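Local coordinates for protein malate dehydrogenase (Entamoeba histolytica, PDB 3I0P) that probably catalyses the NAD-dependent interconversion of malate and oxaloacetate, as a dimeric member of the malate/L-lactate dehydrogenase family, at residues 18-21 with 22-25; 298-301 with 302-306; 352-355 with 356-360. All coordinates share one frame; numbering follows the deposited sequence.

Interaction 1 (18-21 with 22-25); sequences MYQV and LLKV
Leu23 lays its CD1 methyl over one face of the Tyr19 ring, one helical turn back in helix 11-24. The methyl stands 4.1 Å from the ring centroid, a CH-pi interaction. It is shifted toward the rim at the hydroxyl end, with Leu23 CD1 3.9 Å from Tyr19 CZ. Tyr19 reaches it because CG is anti to the backbone N (chi1 167°), which stands the ring up beside its own carbonyl and brings it forward along the helix. The phenol OH is hydrogen-bonded to Glu29, and the side chain also packs on Ala32, Arg33 and Arg36 of helix 29-45. On the flank, the amide oxygen of Gln20 passes Leu23 more loosely, with OE1 4.1 Å from CD1. The apolar side of the helix is carried by Met18, Val21 and Leu22, all of which rest on Phe55 of helix 55-64. Four successive i to i+4 backbone bonds hold these two turns, from Leu22 N to Met18 O (3.1 Å) through to Val25 N to Val21 O (3.1 Å). Val25 is the first residue to leave helical geometry, and Ser27 OG bonds to Leu22 O just beyond. The pairing is an i, i+4 aromatic-aliphatic contact on the last turn of an amphipathic helix, packed among helices 29-45, 55-64 and 346-359.

Interaction 2 (298-301 with 302-306); sequences NEFK and KNVGD
Apolar contact joins Phe300 and Val304, one turn apart in helix 297-312. Val304 CG2 sits over one face of the Phe300 ring, 4.0 Å from its centroid and 28° off the normal, a CH-pi contact that is closest at the CE2-CZ side of the ring (CE2 to CG2 3.7 Å). The ring is carried forward to this methyl by a chi1 of 170°, which puts CG beside the carbonyl carbon. Both side chains also pack on Ile170 of strand 166-170 and on Cys260 of the second subunit. Charge pairing occupies another side of the helix: Lys302 bends its chain at chi2 and chi4 to bring NZ 2.9 Å from Asp306 OD2, on the syn side of the carboxylate. The other oxygen, Asp306 OD1, forms a salt bridge with Arg309. Arg295 serves two residues, pairing with Glu299 OE2 and donating to Asn303 OD1, while Asn303 also packs on Phe266 of the second subunit. Backbone hydrogen bonds run i to i+4 throughout; Val304 N to Phe300 O measures 3.1 Å, and Gly305 N to Lys301 O follows at 3.0 Å. Together these contacts are characteristic of an amphipathic interface helix: an i, i+4 aromatic-aliphatic pair packs on both the chain's own strand 166-170 and the second subunit, while an i, i+4 Lys-Asp bridge lines a more polar side.

Interaction 3 (352-355 with 356-360); sequences MKEL and SSFYN
The Phe358 ring has the CG methylene of Glu354 over one face, 4.2 Å from the centroid and 21° off the normal, a CH-pi contact displaced toward the rim. The two side chains run side by side in the same direction, with carboxylate and ring planes 53° apart. Glu354 OE2 comes in beyond the rim and above the ring plane, 3.6 Å from Phe358 CZ. Glu354 gets there with CG anti to its amide nitrogen (chi1 -158°) and an extended chain beyond. The Tyr359 ring has Phe358 CB above one face, 3.7 Å from the plane, and Leu355 CD2 at its edge in the ring plane, 3.9 Å from CE2. Leu355 also packs on Phe55, Ile60 and Phe17. Four i to i+4 backbone bonds run through the segment, among them Phe358 N to Glu354 O at 2.9 Å and Tyr359 N to Leu355 O at 3.0 Å. Ser356 OG is hydrogen-bonded to Val361 O, tying the tail to the helix where Asn360 turns to positive phi. The chemistry is thus of two kinds: Glu354-Phe358 is a mixed aliphatic and polar contact on an exposed ring, and Leu355-Tyr359 an apolar pair turned to helices 11-24 and 55-64.

How the interactions relate
Interactions 1 and 3 belong to one helical cluster: their centres lie about 10 Å apart, and Tyr359 of helix 346-359 packs against Val21, Lys24 and Val25 at the end of helix 11-24, with Phe55 of helix 55-64 shared by both. Their chemistry differs: interaction 1 sets a leucine methyl on a tyrosine face, whereas interaction 3 sets a glutamate methylene on an exposed phenylalanine. Interaction 2 stands alone, its centre more than 40 Å from either of theirs. All three are partly buried, but segments 298-301 and 302-306 meet the second subunit and add salt bridges to their apolar pair; the other two contacts touch no other chain of the assembly and mark helix ends near the termini.

Interaction 1 (18-21 with 22-25)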
loop_
_atom_site.group_PDB
_atom_site.type_symbol
_atom_site.label_atom_id
_atom_site.label_comp_id
_atom_site.label_asym_id
_atom_site.label_seq_id
_atom_site.Cartn_x
_atom_site.Cartn_y
_atom_site.Cartn_z
ATOM N N MET A 18 -21.627 -14.364 -21.821
ATOM C CA MET A 18 -20.637 -14.907 -20.908
ATOM C C MET A 18 -21.311 -15.906 -19.967
ATOM O O MET A 18 -20.797 -16.994 -19.718
ATOM C CB MET A 18 -19.997 -13.757 -20.144
ATOM C CG MET A 18 -18.499 -13.810 -20.100
ATOM S SD MET A 18 -17.617 -12.244 -20.279
ATOM C CE MET A 18 -18.567 -11.116 -19.247
ATOM N N TYR A 19 -22.493 -15.538 -19.491
ATOM C CA TYR A 19 -23.263 -16.347 -18.567
ATOM C C TYR A 19 -23.807 -17.626 -19.222
ATOM O O TYR A 19 -23.831 -18.688 -18.590
ATOM C CB TYR A 19 -24.374 -15.476 -17.991
ATOM C CG TYR A 19 -25.487 -16.172 -17.247
ATOM C CD1 TYR A 19 -25.293 -16.679 -15.961
ATOM C CD2 TYR A 19 -26.757 -16.267 -17.811
ATOM C CE1 TYR A 19 -26.341 -17.305 -15.266
ATOM C CE2 TYR A 19 -27.809 -16.885 -17.129
ATOM C CZ TYR A 19 -27.592 -17.397 -15.860
ATOM O OH TYR A 19 -28.630 -17.996 -15.198
ATOM N N GLN A 20 -24.231 -17.533 -20.485
ATOM C CA GLN A 20 -24.720 -18.716 -21.194
ATOM C C GLN A 20 -23.584 -19.694 -21.499
ATOM O O GLN A 20 -23.737 -20.900 -21.309
ATOM C CB GLN A 20 -25.489 -18.357 -22.469
ATOM C CG GLN A 20 -26.760 -17.512 -22.269
ATOM C CD GLN A 20 -27.826 -18.159 -21.383
ATOM O OE1 GLN A 20 -28.029 -19.378 -21.396
ATOM N NE2 GLN A 20 -28.530 -17.321 -20.619
ATOM N N VAL A 21 -22.443 -19.179 -21.946
ATOM C CA VAL A 21 -21.307 -20.045 -22.252
ATOM C C VAL A 21 -20.766 -20.752 -20.993
ATOM O O VAL A 21 -20.319 -21.913 -21.057
ATOM C CB VAL A 21 -20.185 -19.291 -23.006
ATOM C CG1 VAL A 21 -19.018 -20.223 -23.315
ATOM C CG2 VAL A 21 -20.725 -18.694 -24.292
ATOM N N LEU A 22 -20.832 -20.064 -19.856
ATOM C CA LEU A 22 -20.376 -20.636 -18.590
ATOM C C LEU A 22 -21.308 -21.740 -18.102
ATOM O O LEU A 22 -20.858 -22.714 -17.503
ATOM C CB LEU A 22 -20.214 -19.550 -17.525
ATOM C CG LEU A 22 -18.970 -18.661 -17.600
ATOM C CD1 LEU A 22 -19.182 -17.353 -16.838
ATOM C CD2 LEU A 22 -17.748 -19.411 -17.082
ATOM N N LEU A 23 -22.605 -21.586 -18.360
ATOM C CA LEU A 23 -23.569 -22.653 -18.104
ATOM C C LEU A 23 -23.292 -23.848 -19.006
ATOM O O LEU A 23 -23.224 -24.982 -18.530
ATOM C CB LEU A 23 -24.995 -22.168 -18.320
ATOM C CG LEU A 23 -25.552 -21.196 -17.288
ATOM C CD1 LEU A 23 -26.941 -20.724 -17.698
ATOM C CD2 LEU A 23 -25.569 -21.835 -15.905
ATOM N N LYS A 24 -23.103 -23.583 -20.297
ATOM C CA LYS A 24 -22.873 -24.634 -21.288
ATOM C C LYS A 24 -21.663 -25.501 -20.977
ATOM O O LYS A 24 -21.702 -26.697 -21.239
ATOM C CB LYS A 24 -22.753 -24.057 -22.698
ATOM C CG LYS A 24 -24.044 -23.474 -23.245
ATOM C CD LYS A 24 -25.085 -24.536 -23.569
ATOM C CE LYS A 24 -26.343 -23.874 -24.111
ATOM N NZ LYS A 24 -27.286 -24.843 -24.700
ATOM N N VAL A 25 -20.603 -24.902 -20.424
ATOM C CA VAL A 25 -19.389 -25.657 -20.043
ATOM C C VAL A 25 -19.473 -26.225 -18.624
ATOM O O VAL A 25 -18.470 -26.668 -18.060
ATOM C CB VAL A 25 -18.085 -24.840 -20.216
ATOM C CG1 VAL A 25 -17.909 -24.415 -21.670
ATOM C CG2 VAL A 25 -18.072 -23.629 -19.292
#

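Interaction 2 (298-301 with 302-306)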
loop_
_atom_site.group_PDB
_atom_site.type_symbol
_atom_site.label_atom_id
_atom_site.label_comp_id
_atom_site.label_asym_id
_atom_site.label_seq_id
_atom_site.Cartn_x
_atom_site.Cartn_y
_atom_site.Cartn_z
ATOM N N ASN A 298 -22.294 9.231 6.153
ATOM C CA ASN A 298 -22.438 10.375 5.250
ATOM C C ASN A 298 -21.460 11.482 5.562
ATOM O O ASN A 298 -20.977 12.164 4.655
ATOM C CB ASN A 298 -23.874 10.903 5.248
ATOM C CG ASN A 298 -24.828 9.962 4.544
ATOM O OD1 ASN A 298 -24.614 9.594 3.381
ATOM N ND2 ASN A 298 -25.872 9.548 5.246
ATOM N N GLU A 299 -21.158 11.645 6.847
ATOM C CA GLU A 299 -20.179 12.628 7.278
ATOM C C GLU A 299 -18.795 12.205 6.768
ATOM O O GLU A 299 -18.030 13.046 6.280
ATOM C CB GLU A 299 -20.208 12.770 8.802
ATOM C CG GLU A 299 -20.280 14.208 9.309
ATOM C CD GLU A 299 -19.898 14.313 10.793
ATOM O OE1 GLU A 299 -20.650 13.757 11.634
ATOM O OE2 GLU A 299 -18.848 14.947 11.112
ATOM N N PHE A 300 -18.508 10.900 6.850
ATOM C CA PHE A 300 -17.289 10.303 6.287
ATOM C C PHE A 300 -17.227 10.406 4.761
ATOM O O PHE A 300 -16.196 10.808 4.208
ATOM C CB PHE A 300 -17.159 8.838 6.717
ATOM C CG PHE A 300 -16.073 8.076 5.988
ATOM C CD1 PHE A 300 -14.812 7.913 6.564
ATOM C CD2 PHE A 300 -16.315 7.511 4.736
ATOM C CE1 PHE A 300 -13.809 7.206 5.905
ATOM C CE2 PHE A 300 -15.312 6.810 4.066
ATOM C CZ PHE A 300 -14.057 6.654 4.656
ATOM N N LYS A 301 -18.317 10.034 4.084
ATOM C CA LYS A 301 -18.396 10.195 2.622
ATOM C C LYS A 301 -18.083 11.626 2.196
ATOM O O LYS A 301 -17.383 11.843 1.204
ATOM C CB LYS A 301 -19.764 9.806 2.077
ATOM C CG LYS A 301 -20.069 8.324 2.095
ATOM C CD LYS A 301 -21.414 8.105 1.442
ATOM C CE LYS A 301 -21.930 6.720 1.687
ATOM N NZ LYS A 301 -23.045 6.443 0.751
ATOM N N LYS A 302 -18.606 12.588 2.957
ATOM C CA LYS A 302 -18.396 14.011 2.729
ATOM C C LYS A 302 -16.905 14.382 2.837
ATOM O O LYS A 302 -16.358 15.101 1.994
ATOM C CB LYS A 302 -19.262 14.799 3.728
ATOM C CG LYS A 302 -18.848 16.244 3.989
ATOM C CD LYS A 302 -19.881 17.239 3.477
ATOM C CE LYS A 302 -19.561 18.659 3.983
ATOM N NZ LYS A 302 -18.287 19.215 3.417
ATOM N N ASN A 303 -16.248 13.864 3.867
ATOM C CA ASN A 303 -14.837 14.132 4.092
ATOM C C ASN A 303 -13.963 13.615 2.923
ATOM O O ASN A 303 -13.079 14.329 2.437
ATOM C CB ASN A 303 -14.430 13.535 5.444
ATOM C CG ASN A 303 -13.174 14.173 6.040
ATOM O OD1 ASN A 303 -12.928 14.044 7.241
ATOM N ND2 ASN A 303 -12.373 14.835 5.216
ATOM N N VAL A 304 -14.235 12.388 2.466
ATOM C CA VAL A 304 -13.529 11.788 1.325
ATOM C C VAL A 304 -13.712 12.631 0.059
ATOM O O VAL A 304 -12.737 12.954 -0.642
ATOM C CB VAL A 304 -13.985 10.318 1.093
ATOM C CG1 VAL A 304 -13.539 9.791 -0.271
ATOM C CG2 VAL A 304 -13.483 9.414 2.221
ATOM N N GLY A 305 -14.963 13.001 -0.214
ATOM C CA GLY A 305 -15.283 13.916 -1.309
ATOM C C GLY A 305 -14.523 15.226 -1.209
ATOM O O GLY A 305 -13.938 15.680 -2.192
ATOM N N ASP A 306 -14.530 15.832 -0.021
ATOM C CA ASP A 306 -13.765 17.050 0.216
ATOM C C ASP A 306 -12.284 16.882 -0.134
ATOM O O ASP A 306 -11.679 17.798 -0.709
ATOM C CB ASP A 306 -13.899 17.511 1.670
ATOM C CG ASP A 306 -15.203 18.238 1.946
ATOM O OD1 ASP A 306 -15.840 18.729 0.988
ATOM O OD2 ASP A 306 -15.583 18.321 3.136
#

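Interaction 3 (352-355 with 356-360)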
loop_
_atom_site.group_PDB
_atom_site.type_symbol
_atom_site.label_atom_id
_atom_site.label_comp_id
_atom_site.label_asym_id
_atom_site.label_seq_id
_atom_site.Cartn_x
_atom_site.Cartn_y
_atom_site.Cartn_z
ATOM N N MET A 352 -15.656 -15.053 -29.749
ATOM C CA MET A 352 -17.066 -15.138 -29.331
ATOM C C MET A 352 -17.876 -15.995 -30.298
ATOM O O MET A 352 -18.623 -16.881 -29.876
ATOM C CB MET A 352 -17.697 -13.750 -29.186
ATOM C CG MET A 352 -17.157 -12.940 -28.018
ATOM S SD MET A 352 -17.744 -11.223 -27.952
ATOM C CE MET A 352 -19.470 -11.428 -27.514
ATOM N N LYS A 353 -17.709 -15.728 -31.593
ATOM C CA LYS A 353 -18.338 -16.515 -32.657
ATOM C C LYS A 353 -18.037 -18.005 -32.507
ATOM O O LYS A 353 -18.941 -18.837 -32.590
ATOM C CB LYS A 353 -17.884 -16.019 -34.034
ATOM C CG LYS A 353 -18.677 -14.839 -34.579
ATOM C CD LYS A 353 -17.908 -14.167 -35.713
ATOM C CE LYS A 353 -18.840 -13.630 -36.792
ATOM N NZ LYS A 353 -19.668 -14.735 -37.386
ATOM N N GLU A 354 -16.771 -18.329 -32.257
ATOM C CA GLU A 354 -16.357 -19.711 -32.060
ATOM C C GLU A 354 -17.079 -20.377 -30.880
ATOM O O GLU A 354 -17.601 -21.487 -31.023
ATOM C CB GLU A 354 -14.843 -19.803 -31.900
ATOM C CG GLU A 354 -14.279 -21.185 -32.221
ATOM C CD GLU A 354 -12.792 -21.332 -31.875
ATOM O OE1 GLU A 354 -12.209 -20.406 -31.245
ATOM O OE2 GLU A 354 -12.209 -22.383 -32.240
ATOM N N LEU A 355 -17.124 -19.691 -29.735
ATOM C CA LEU A 355 -17.861 -20.172 -28.556
ATOM C C LEU A 355 -19.366 -20.303 -28.809
ATOM O O LEU A 355 -19.994 -21.272 -28.385
ATOM C CB LEU A 355 -17.613 -19.264 -27.348
ATOM C CG LEU A 355 -16.161 -19.094 -26.901
ATOM C CD1 LEU A 355 -16.019 -17.839 -26.065
ATOM C CD2 LEU A 355 -15.644 -20.318 -26.154
ATOM N N SER A 356 -19.934 -19.320 -29.499
ATOM C CA SER A 356 -21.332 -19.363 -29.940
ATOM C C SER A 356 -21.637 -20.636 -30.737
ATOM O O SER A 356 -22.629 -21.326 -30.483
ATOM C CB SER A 356 -21.634 -18.139 -30.801
ATOM O OG SER A 356 -22.942 -18.209 -31.309
ATOM N N SER A 357 -20.751 -20.918 -31.691
ATOM C CA SER A 357 -20.806 -22.084 -32.564
ATOM C C SER A 357 -20.734 -23.403 -31.782
ATOM O O SER A 357 -21.610 -24.261 -31.920
ATOM C CB SER A 357 -19.644 -22.002 -33.560
ATOM O OG SER A 357 -19.924 -22.725 -34.741
ATOM N N PHE A 358 -19.695 -23.533 -30.953
ATOM C CA PHE A 358 -19.438 -24.719 -30.129
ATOM C C PHE A 358 -20.568 -25.038 -29.170
ATOM O O PHE A 358 -20.955 -26.192 -29.053
ATOM C CB PHE A 358 -18.153 -24.539 -29.306
ATOM C CG PHE A 358 -16.870 -24.731 -30.081
ATOM C CD1 PHE A 358 -16.871 -25.004 -31.439
ATOM C CD2 PHE A 358 -15.649 -24.598 -29.432
ATOM C CE1 PHE A 358 -15.674 -25.168 -32.141
ATOM C CE2 PHE A 358 -14.439 -24.753 -30.120
ATOM C CZ PHE A 358 -14.450 -25.048 -31.479
ATOM N N TYR A 359 -21.097 -24.028 -28.482
ATOM C CA TYR A 359 -22.034 -24.278 -27.371
ATOM C C TYR A 359 -23.488 -23.923 -27.656
ATOM O O TYR A 359 -24.346 -23.981 -26.757
ATOM C CB TYR A 359 -21.526 -23.616 -26.080
ATOM C CG TYR A 359 -20.124 -24.055 -25.773
ATOM C CD1 TYR A 359 -19.857 -25.369 -25.359
ATOM C CD2 TYR A 359 -19.052 -23.182 -25.953
ATOM C CE1 TYR A 359 -18.549 -25.794 -25.112
ATOM C CE2 TYR A 359 -17.745 -23.590 -25.709
ATOM C CZ TYR A 359 -17.499 -24.897 -25.290
ATOM O OH TYR A 359 -16.203 -25.290 -25.054
ATOM N N ASN A 360 -23.755 -23.581 -28.918
ATOM C CA ASN A 360 -25.084 -23.171 -29.359
ATOM C C ASN A 360 -25.639 -22.061 -28.464
ATOM O O ASN A 360 -26.722 -22.179 -27.879
ATOM C CB ASN A 360 -26.036 -24.378 -29.442
ATOM C CG ASN A 360 -27.310 -24.067 -30.217
ATOM O OD1 ASN A 360 -27.259 -23.596 -31.358
ATOM N ND2 ASN A 360 -28.463 -24.324 -29.598
#